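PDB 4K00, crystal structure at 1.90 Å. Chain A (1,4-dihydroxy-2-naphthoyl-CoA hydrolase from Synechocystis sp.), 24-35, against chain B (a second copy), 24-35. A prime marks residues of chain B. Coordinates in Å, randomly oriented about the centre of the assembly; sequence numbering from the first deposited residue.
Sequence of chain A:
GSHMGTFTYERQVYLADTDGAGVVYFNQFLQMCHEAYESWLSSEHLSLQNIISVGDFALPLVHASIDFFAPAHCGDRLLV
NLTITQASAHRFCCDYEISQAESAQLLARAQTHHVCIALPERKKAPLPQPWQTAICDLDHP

Chain A 24-35: VYFNQFLQMCHE
Chain B (24-35) VYFNQFLQMCHE

Antiparallel helices related by near-twofold symmetry can pair their polar groups reciprocally, and the contact between residues 24-35 of two copies of this hydrolase is a compact example. In each chain Val24 and Tyr25 are extended (phi/psi near -60/127 and -65/140), and the chain then coils into a helix that runs through Glu35 and beyond. Backbone bonds from Gln31 N to Asn27 O and from His34 N to Leu30 O, 3.0 and 3.1 Å, are typical of its regular i to i+4 pattern. The two axes approach to 10.2 Å with their directions at 174°, and the register is set by Asn27 facing Asn27′, CA to CA 6.8 Å. Together the stretches bury 623 Å².

Because the helices run in opposite directions, the first residues of each meet the later turns of the other. Tyr25 (chi1 t) sends its hydroxyl to Gln31′, donating from OH to OE1 at 2.6 Å; the reciprocal bond, Tyr25′ OH to Gln31 OE1, is 2.5 Å. The glutamine reaches across through chi1 t and chi2 p, although its CA-to-CB bond points sideways. Both N-H groups of its side-chain amide are used: Gln31 NE2 donates to Glu35 OE2 at 3.0 Å within its own helix and also to a water at 2.9 Å, and that water donates to Tyr25′ OH at 2.8 Å. An equivalent water joins Tyr25 OH (2.8 Å) to Gln31′ NE2 (3.1 Å). Each tyrosine hydroxyl thus gives its proton to a carbonyl and accepts one from water.

At the centre the symmetry breaks. Asn27 has chi1 at -147°, between wells, whereas Asn27′ is p at 87°. The first places ND2 2.9 Å from Asn27′ O, with a nearly straight 171° hydrogen bond; the return bond, Asn27′ ND2 to Asn27 O, is weak, at 3.1 Å and 125°. Both backbone oxygens also accept the helical bond from Gln31 N of their own chain. Water extends the network: one accepts from Asn27 ND2 at 2.9 Å and donates to Gln31′ OE1 at 2.8 Å, while another accepts from Asn27′ ND2 at 3.2 Å and donates to Gln28 OE1 at 2.5 Å. The latter reaches Gln28 even though its CA-to-CB bond points away from the partner.

Rings and methyls fill the remaining space. His34 (chi1 t) offers a face to the edge of Tyr25′, with ring planes at 65°, and the reciprocal pair has planes at 69°; Tyr25 OH lies 3.5 Å from His34′ CG. Phe26 (chi1 p) lies nearly parallel to the His34′ ring, but slid aside, so that the rings barely overlap and CE1 comes within 3.5 Å of His34′ CD2. His34 ND1 is hydrogen-bonded elsewhere in the structure, as is His34′ ND1. Finally, Leu30 and Leu30′, both with chi2 t, touch through CD1 and CD1 at 3.3 Å, an apolar contact that needs no polar partner.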

ATOM      1  N   VAL A  24       7.412  -9.991   6.484  1.00 20.39           N
ATOM      2  CA  VAL A  24       7.322  -8.915   5.480  1.00 20.98           C
ATOM      3  C   VAL A  24       6.810  -9.466   4.143  1.00 16.91           C
ATOM      4  O   VAL A  24       7.324 -10.456   3.626  1.00 17.29           O
ATOM      5  CB  VAL A  24       8.685  -8.214   5.277  1.00 18.06           C
ATOM      6  CG1 VAL A  24       8.638  -7.266   4.094  1.00 20.12           C
ATOM      7  CG2 VAL A  24       9.089  -7.471   6.537  1.00 20.30           C
ATOM      8  N   TYR A  25       5.758  -8.836   3.624  1.00 16.03           N
ATOM      9  CA  TYR A  25       5.163  -9.180   2.327  1.00 17.70           C
ATOM     10  C   TYR A  25       6.147  -8.880   1.195  1.00 17.50           C
ATOM     11  O   TYR A  25       6.844  -7.863   1.228  1.00 17.98           O
ATOM     12  CB  TYR A  25       3.881  -8.353   2.154  1.00 18.27           C
ATOM     13  CG  TYR A  25       3.054  -8.629   0.929  1.00 18.42           C
ATOM     14  CD1 TYR A  25       2.378  -9.830   0.767  1.00 18.40           C
ATOM     15  CD2 TYR A  25       2.909  -7.655  -0.059  1.00 18.75           C
ATOM     16  CE1 TYR A  25       1.588 -10.063  -0.355  1.00 17.14           C
ATOM     17  CE2 TYR A  25       2.126  -7.882  -1.181  1.00 17.17           C
ATOM     18  CZ  TYR A  25       1.469  -9.084  -1.326  1.00 16.99           C
ATOM     19  OH  TYR A  25       0.681  -9.324  -2.449  1.00 17.99           O
ATOM     20  N   PHE A  26       6.196  -9.766   0.199  1.00 19.18           N
ATOM     21  CA  PHE A  26       7.273  -9.748  -0.790  1.00 20.14           C
ATOM     22  C   PHE A  26       7.405  -8.362  -1.417  1.00 16.58           C
ATOM     23  O   PHE A  26       8.501  -7.851  -1.586  1.00 16.50           O
ATOM     24  CB  PHE A  26       7.044 -10.817  -1.860  1.00 20.87           C
ATOM     25  CG  PHE A  26       6.056 -10.425  -2.921  1.00 19.44           C
ATOM     26  CD1 PHE A  26       4.691 -10.500  -2.684  1.00 20.65           C
ATOM     27  CD2 PHE A  26       6.491  -9.986  -4.159  1.00 19.63           C
ATOM     28  CE1 PHE A  26       3.791 -10.125  -3.661  1.00 18.02           C
ATOM     29  CE2 PHE A  26       5.597  -9.612  -5.135  1.00 20.29           C
ATOM     30  CZ  PHE A  26       4.241  -9.682  -4.882  1.00 19.68           C
ATOM     31  N   ASN A  27       6.267  -7.750  -1.724  1.00 16.00           N
ATOM     32  CA  ASN A  27       6.206  -6.515  -2.493  1.00 18.15           C
ATOM     33  C   ASN A  27       6.702  -5.333  -1.682  1.00 19.03           C
ATOM     34  O   ASN A  27       7.142  -4.323  -2.237  1.00 18.87           O
ATOM     35  CB  ASN A  27       4.747  -6.237  -2.884  1.00 20.32           C
ATOM     36  CG  ASN A  27       4.623  -5.552  -4.215  1.00 22.33           C
ATOM     37  OD1 ASN A  27       5.545  -5.584  -5.035  1.00 24.26           O
ATOM     38  ND2 ASN A  27       3.479  -4.943  -4.452  1.00 15.65           N
ATOM     39  N   GLN A  28       6.610  -5.452  -0.362  1.00 17.01           N
ATOM     40  CA  GLN A  28       7.114  -4.400   0.523  1.00 16.80           C
ATOM     41  C   GLN A  28       8.646  -4.281   0.509  1.00 16.00           C
ATOM     42  O   GLN A  28       9.171  -3.180   0.644  1.00 15.51           O
ATOM     43  CB  GLN A  28       6.580  -4.568   1.953  1.00 16.74           C
ATOM     44  CG  GLN A  28       5.081  -4.345   2.082  1.00 17.88           C
ATOM     45  CD  GLN A  28       4.669  -2.956   1.649  1.00 21.01           C
ATOM     46  OE1 GLN A  28       3.908  -2.806   0.704  1.00 24.51           O
ATOM     47  NE2 GLN A  28       5.188  -1.936   2.320  1.00 19.83           N
ATOM     48  N   PHE A  29       9.364  -5.383   0.311  1.00 17.42           N
ATOM     49  CA  PHE A  29      10.802  -5.300   0.097  1.00 17.47           C
ATOM     50  C   PHE A  29      11.133  -4.452  -1.137  1.00 18.01           C
ATOM     51  O   PHE A  29      12.083  -3.658  -1.117  1.00 19.10           O
ATOM     52  CB  PHE A  29      11.426  -6.696  -0.047  1.00 18.29           C
ATOM     53  CG  PHE A  29      11.548  -7.461   1.253  1.00 17.82           C
ATOM     54  CD1 PHE A  29      12.418  -7.046   2.246  1.00 19.88           C
ATOM     55  CD2 PHE A  29      10.835  -8.636   1.450  1.00 19.38           C
ATOM     56  CE1 PHE A  29      12.564  -7.768   3.420  1.00 20.17           C
ATOM     57  CE2 PHE A  29      10.974  -9.364   2.625  1.00 21.71           C
ATOM     58  CZ  PHE A  29      11.841  -8.931   3.610  1.00 19.45           C
ATOM     59  N   LEU A  30      10.375  -4.635  -2.220  1.00 17.99           N
ATOM     60  CA  LEU A  30      10.568  -3.829  -3.423  1.00 18.55           C
ATOM     61  C   LEU A  30      10.254  -2.367  -3.172  1.00 14.80           C
ATOM     62  O   LEU A  30      10.934  -1.491  -3.715  1.00 15.72           O
ATOM     63  CB  LEU A  30       9.704  -4.325  -4.585  1.00 22.42           C
ATOM     64  CG  LEU A  30      10.366  -5.273  -5.573  1.00 32.65           C
ATOM     65  CD1 LEU A  30       9.375  -5.671  -6.659  1.00 35.21           C
ATOM     66  CD2 LEU A  30      11.635  -4.669  -6.177  1.00 26.28           C
ATOM     67  N   GLN A  31       9.220  -2.098  -2.366  1.00 14.59           N
ATOM     68  CA  GLN A  31       8.901  -0.728  -1.945  1.00 15.89           C
ATOM     69  C   GLN A  31      10.110  -0.113  -1.222  1.00 15.85           C
ATOM     70  O   GLN A  31      10.471   1.041  -1.466  1.00 15.13           O
ATOM     71  CB  GLN A  31       7.634  -0.715  -1.068  1.00 16.74           C
ATOM     72  CG  GLN A  31       7.245   0.626  -0.463  1.00 19.98           C
ATOM     73  CD  GLN A  31       7.243   1.740  -1.475  1.00 19.71           C
ATOM     74  OE1 GLN A  31       6.897   1.534  -2.644  1.00 23.15           O
ATOM     75  NE2 GLN A  31       7.644   2.936  -1.041  1.00 26.65           N
ATOM     76  N   MET A  32      10.744  -0.887  -0.343  1.00 14.79           N
ATOM     77  CA  MET A  32      11.881  -0.385   0.431  1.00 16.06           C
ATOM     78  C   MET A  32      13.054  -0.062  -0.493  1.00 15.25           C
ATOM     79  O   MET A  32      13.810   0.880  -0.246  1.00 14.78           O
ATOM     80  CB  MET A  32      12.324  -1.412   1.466  1.00 16.88           C
ATOM     81  CG  MET A  32      11.321  -1.685   2.576  1.00 16.12           C
ATOM     82  SD  MET A  32      11.832  -3.097   3.576  1.00 19.30           S
ATOM     83  CE  MET A  32      10.335  -3.367   4.526  1.00 19.92           C
ATOM     84  N   CYS A  33      13.190  -0.838  -1.557  1.00 16.32           N
ATOM     85  CA  CYS A  33      14.200  -0.553  -2.593  1.00 17.53           C
ATOM     86  C   CYS A  33      13.952   0.795  -3.261  1.00 15.11           C
ATOM     87  O   CYS A  33      14.860   1.609  -3.383  1.00 19.85           O
ATOM     88  CB  CYS A  33      14.222  -1.662  -3.643  1.00 16.26           C
ATOM     89  SG  CYS A  33      14.928  -3.208  -3.039  1.00 18.09           S
ATOM     90  N   HIS A  34      12.718   1.046  -3.680  1.00 15.58           N
ATOM     91  CA  HIS A  34      12.397   2.315  -4.314  1.00 17.18           C
ATOM     92  C   HIS A  34      12.624   3.477  -3.343  1.00 16.21           C
ATOM     93  O   HIS A  34      13.118   4.528  -3.738  1.00 15.71           O
ATOM     94  CB  HIS A  34      10.966   2.307  -4.884  1.00 19.26           C
ATOM     95  CG  HIS A  34      10.730   3.345  -5.939  1.00 14.76           C
ATOM     96  ND1 HIS A  34      10.523   4.672  -5.641  1.00 16.56           N
ATOM     97  CD2 HIS A  34      10.703   3.257  -7.292  1.00 18.64           C
ATOM     98  CE1 HIS A  34      10.363   5.357  -6.762  1.00 18.37           C
ATOM     99  NE2 HIS A  34      10.461   4.521  -7.778  1.00 18.14           N
ATOM    100  N   GLU A  35      12.290   3.275  -2.070  1.00 18.74           N
ATOM    101  CA  GLU A  35      12.574   4.275  -1.034  1.00 17.22           C
ATOM    102  C   GLU A  35      14.070   4.587  -0.920  1.00 17.13           C
ATOM    103  O   GLU A  35      14.457   5.747  -0.765  1.00 14.99           O
ATOM    104  CB  GLU A  35      12.052   3.819   0.323  1.00 17.47           C
ATOM    105  CG  GLU A  35      10.536   3.706   0.395  1.00 17.70           C
ATOM    106  CD  GLU A  35      10.056   3.067   1.687  1.00 19.84           C
ATOM    107  OE1 GLU A  35      10.841   2.977   2.666  1.00 18.02           O
ATOM    108  OE2 GLU A  35       8.881   2.643   1.727  1.00 15.02           O
TER
ATOM    109  N   VAL B  24      -0.168   4.223 -12.825  1.00 18.88           N
ATOM    110  CA  VAL B  24       0.037   3.100 -11.908  1.00 18.57           C
ATOM    111  C   VAL B  24       1.498   3.002 -11.437  1.00 18.20           C
ATOM    112  O   VAL B  24       2.433   2.943 -12.238  1.00 17.13           O
ATOM    113  CB  VAL B  24      -0.461   1.762 -12.514  1.00 16.81           C
ATOM    114  CG1 VAL B  24      -0.112   0.585 -11.610  1.00 17.05           C
ATOM    115  CG2 VAL B  24      -1.968   1.799 -12.749  1.00 21.44           C
ATOM    116  N   TYR B  25       1.672   2.984 -10.119  1.00 16.28           N
ATOM    117  CA  TYR B  25       2.962   2.743  -9.469  1.00 15.73           C
ATOM    118  C   TYR B  25       3.475   1.330  -9.745  1.00 15.11           C
ATOM    119  O   TYR B  25       2.720   0.358  -9.722  1.00 16.00           O
ATOM    120  CB  TYR B  25       2.792   2.925  -7.954  1.00 16.29           C
ATOM    121  CG  TYR B  25       4.051   2.865  -7.125  1.00 15.75           C
ATOM    122  CD1 TYR B  25       5.004   3.875  -7.192  1.00 21.23           C
ATOM    123  CD2 TYR B  25       4.270   1.821  -6.236  1.00 20.17           C
ATOM    124  CE1 TYR B  25       6.137   3.847  -6.398  1.00 18.02           C
ATOM    125  CE2 TYR B  25       5.406   1.789  -5.441  1.00 17.92           C
ATOM    126  CZ  TYR B  25       6.334   2.796  -5.537  1.00 16.35           C
ATOM    127  OH  TYR B  25       7.456   2.772  -4.756  1.00 20.60           O
ATOM    128  N   PHE B  26       4.772   1.229 -10.005  1.00 15.56           N
ATOM    129  CA  PHE B  26       5.333   0.018 -10.596  1.00 17.86           C
ATOM    130  C   PHE B  26       4.968  -1.243  -9.805  1.00 17.58           C
ATOM    131  O   PHE B  26       4.605  -2.269 -10.376  1.00 15.97           O
ATOM    132  CB  PHE B  26       6.851   0.160 -10.749  1.00 18.47           C
ATOM    133  CG  PHE B  26       7.632  -0.121  -9.480  1.00 18.49           C
ATOM    134  CD1 PHE B  26       7.756   0.838  -8.494  1.00 17.78           C
ATOM    135  CD2 PHE B  26       8.262  -1.344  -9.294  1.00 17.76           C
ATOM    136  CE1 PHE B  26       8.471   0.584  -7.338  1.00 16.50           C
ATOM    137  CE2 PHE B  26       8.988  -1.600  -8.149  1.00 18.55           C
ATOM    138  CZ  PHE B  26       9.086  -0.636  -7.161  1.00 18.32           C
ATOM    139  N   ASN B  27       5.062  -1.202  -8.488  1.00 17.50           N
ATOM    140  CA  ASN B  27       4.886  -2.445  -7.789  1.00 18.66           C
ATOM    141  C   ASN B  27       3.420  -2.771  -7.535  1.00 17.99           C
ATOM    142  O   ASN B  27       3.087  -3.883  -7.123  1.00 15.16           O
ATOM    143  CB  ASN B  27       5.786  -2.565  -6.551  1.00 22.54           C
ATOM    144  CG  ASN B  27       5.180  -1.964  -5.326  1.00 20.22           C
ATOM    145  OD1 ASN B  27       4.231  -1.187  -5.414  1.00 25.75           O
ATOM    146  ND2 ASN B  27       5.721  -2.330  -4.150  1.00 17.09           N
ATOM    147  N   GLN B  28       2.527  -1.824  -7.820  1.00 15.70           N
ATOM    148  CA  GLN B  28       1.102  -2.150  -7.807  1.00 14.09           C
ATOM    149  C   GLN B  28       0.720  -3.124  -8.910  1.00 14.57           C
ATOM    150  O   GLN B  28      -0.172  -3.955  -8.718  1.00 13.86           O
ATOM    151  CB  GLN B  28       0.224  -0.892  -7.837  1.00 14.83           C
ATOM    152  CG  GLN B  28       0.279  -0.087  -6.547  1.00 17.13           C
ATOM    153  CD  GLN B  28      -0.193  -0.846  -5.317  1.00 18.73           C
ATOM    154  OE1 GLN B  28       0.527  -0.960  -4.330  1.00 23.25           O
ATOM    155  NE2 GLN B  28      -1.422  -1.342  -5.357  1.00 20.17           N
ATOM    156  N   PHE B  29       1.422  -3.082 -10.042  1.00 15.48           N
ATOM    157  CA  PHE B  29       1.223  -4.102 -11.074  1.00 17.67           C
ATOM    158  C   PHE B  29       1.580  -5.498 -10.523  1.00 17.11           C
ATOM    159  O   PHE B  29       0.895  -6.480 -10.805  1.00 16.36           O
ATOM    160  CB  PHE B  29       2.073  -3.805 -12.307  1.00 18.50           C
ATOM    161  CG  PHE B  29       1.517  -2.729 -13.202  1.00 17.49           C
ATOM    162  CD1 PHE B  29       0.334  -2.922 -13.910  1.00 19.47           C
ATOM    163  CD2 PHE B  29       2.201  -1.543 -13.368  1.00 19.90           C
ATOM    164  CE1 PHE B  29      -0.157  -1.946 -14.750  1.00 21.49           C
ATOM    165  CE2 PHE B  29       1.718  -0.561 -14.214  1.00 20.64           C
ATOM    166  CZ  PHE B  29       0.545  -0.766 -14.912  1.00 22.15           C
ATOM    167  N   LEU B  30       2.663  -5.584  -9.749  1.00 16.74           N
ATOM    168  CA  LEU B  30       3.045  -6.847  -9.125  1.00 18.49           C
ATOM    169  C   LEU B  30       2.022  -7.287  -8.074  1.00 17.46           C
ATOM    170  O   LEU B  30       1.789  -8.470  -7.916  1.00 16.65           O
ATOM    171  CB  LEU B  30       4.425  -6.742  -8.471  1.00 19.12           C
ATOM    172  CG  LEU B  30       5.638  -7.073  -9.357  1.00 22.95           C
ATOM    173  CD1 LEU B  30       6.921  -6.885  -8.565  1.00 22.06           C
ATOM    174  CD2 LEU B  30       5.534  -8.495  -9.899  1.00 19.93           C
ATOM    175  N   GLN B  31       1.425  -6.334  -7.360  1.00 15.06           N
ATOM    176  CA  GLN B  31       0.300  -6.632  -6.457  1.00 16.54           C
ATOM    177  C   GLN B  31      -0.868  -7.283  -7.221  1.00 18.21           C
ATOM    178  O   GLN B  31      -1.439  -8.289  -6.785  1.00 15.80           O
ATOM    179  CB  GLN B  31      -0.155  -5.363  -5.720  1.00 16.49           C
ATOM    180  CG  GLN B  31      -1.379  -5.515  -4.824  1.00 16.60           C
ATOM    181  CD  GLN B  31      -1.293  -6.703  -3.886  1.00 20.41           C
ATOM    182  OE1 GLN B  31      -0.214  -7.041  -3.391  1.00 19.09           O
ATOM    183  NE2 GLN B  31      -2.429  -7.340  -3.629  1.00 20.80           N
ATOM    184  N   MET B  32      -1.190  -6.738  -8.382  1.00 15.98           N
ATOM    185  CA  MET B  32      -2.269  -7.280  -9.202  1.00 15.22           C
ATOM    186  C   MET B  32      -1.973  -8.700  -9.652  1.00 17.31           C
ATOM    187  O   MET B  32      -2.883  -9.534  -9.739  1.00 14.82           O
ATOM    188  CB  MET B  32      -2.487  -6.390 -10.418  1.00 14.66           C
ATOM    189  CG  MET B  32      -2.983  -4.989 -10.077  1.00 15.94           C
ATOM    190  SD  MET B  32      -3.037  -3.990 -11.581  1.00 17.22           S
ATOM    191  CE  MET B  32      -3.205  -2.366 -10.844  1.00 19.43           C
ATOM    192  N   CYS B  33      -0.698  -8.970  -9.931  1.00 17.24           N
ATOM    193  CA  CYS B  33      -0.243 -10.306 -10.264  1.00 16.17           C
ATOM    194  C   CYS B  33      -0.469 -11.279  -9.105  1.00 17.25           C
ATOM    195  O   CYS B  33      -0.984 -12.367  -9.306  1.00 15.12           O
ATOM    196  CB  CYS B  33       1.242 -10.309 -10.633  1.00 17.61           C
ATOM    197  SG  CYS B  33       1.616  -9.568 -12.229  1.00 16.53           S
ATOM    198  N   HIS B  34      -0.077 -10.891  -7.899  1.00 15.62           N
ATOM    199  CA  HIS B  34      -0.274 -11.768  -6.753  1.00 17.62           C
ATOM    200  C   HIS B  34      -1.767 -12.009  -6.518  1.00 16.06           C
ATOM    201  O   HIS B  34      -2.163 -13.115  -6.185  1.00 16.69           O
ATOM    202  CB  HIS B  34       0.401 -11.216  -5.500  1.00 17.71           C
ATOM    203  CG  HIS B  34       0.641 -12.255  -4.444  1.00 17.98           C
ATOM    204  ND1 HIS B  34      -0.339 -12.665  -3.569  1.00 16.54           N
ATOM    205  CD2 HIS B  34       1.751 -12.964  -4.124  1.00 19.61           C
ATOM    206  CE1 HIS B  34       0.153 -13.587  -2.760  1.00 18.49           C
ATOM    207  NE2 HIS B  34       1.424 -13.778  -3.068  1.00 17.35           N
ATOM    208  N   GLU B  35      -2.590 -10.988  -6.733  1.00 16.68           N
ATOM    209  CA  GLU B  35      -4.045 -11.156  -6.642  1.00 15.78           C
ATOM    210  C   GLU B  35      -4.547 -12.197  -7.635  1.00 16.14           C
ATOM    211  O   GLU B  35      -5.425 -13.020  -7.310  1.00 17.67           O
ATOM    212  CB  GLU B  35      -4.764  -9.825  -6.882  1.00 14.65           C
ATOM    213  CG  GLU B  35      -4.507  -8.796  -5.808  1.00 17.60           C
ATOM    214  CD  GLU B  35      -5.056  -7.421  -6.125  1.00 19.14           C
ATOM    215  OE1 GLU B  35      -5.900  -7.269  -7.039  1.00 18.85           O
ATOM    216  OE2 GLU B  35      -4.632  -6.477  -5.442  1.00 16.01           O
TER
HETATM  217  O   HOH W   1      -2.051  -9.872  -1.956  1.00 14.91           O
HETATM  218  O   HOH W   2       1.330  -4.805  -2.545  1.00 32.99           O
HETATM  219  O   HOH W   3       3.929  -1.925  -1.586  1.00 36.80           O
HETATM  220  O   HOH W   4       7.893   4.965  -3.073  1.00 13.43           O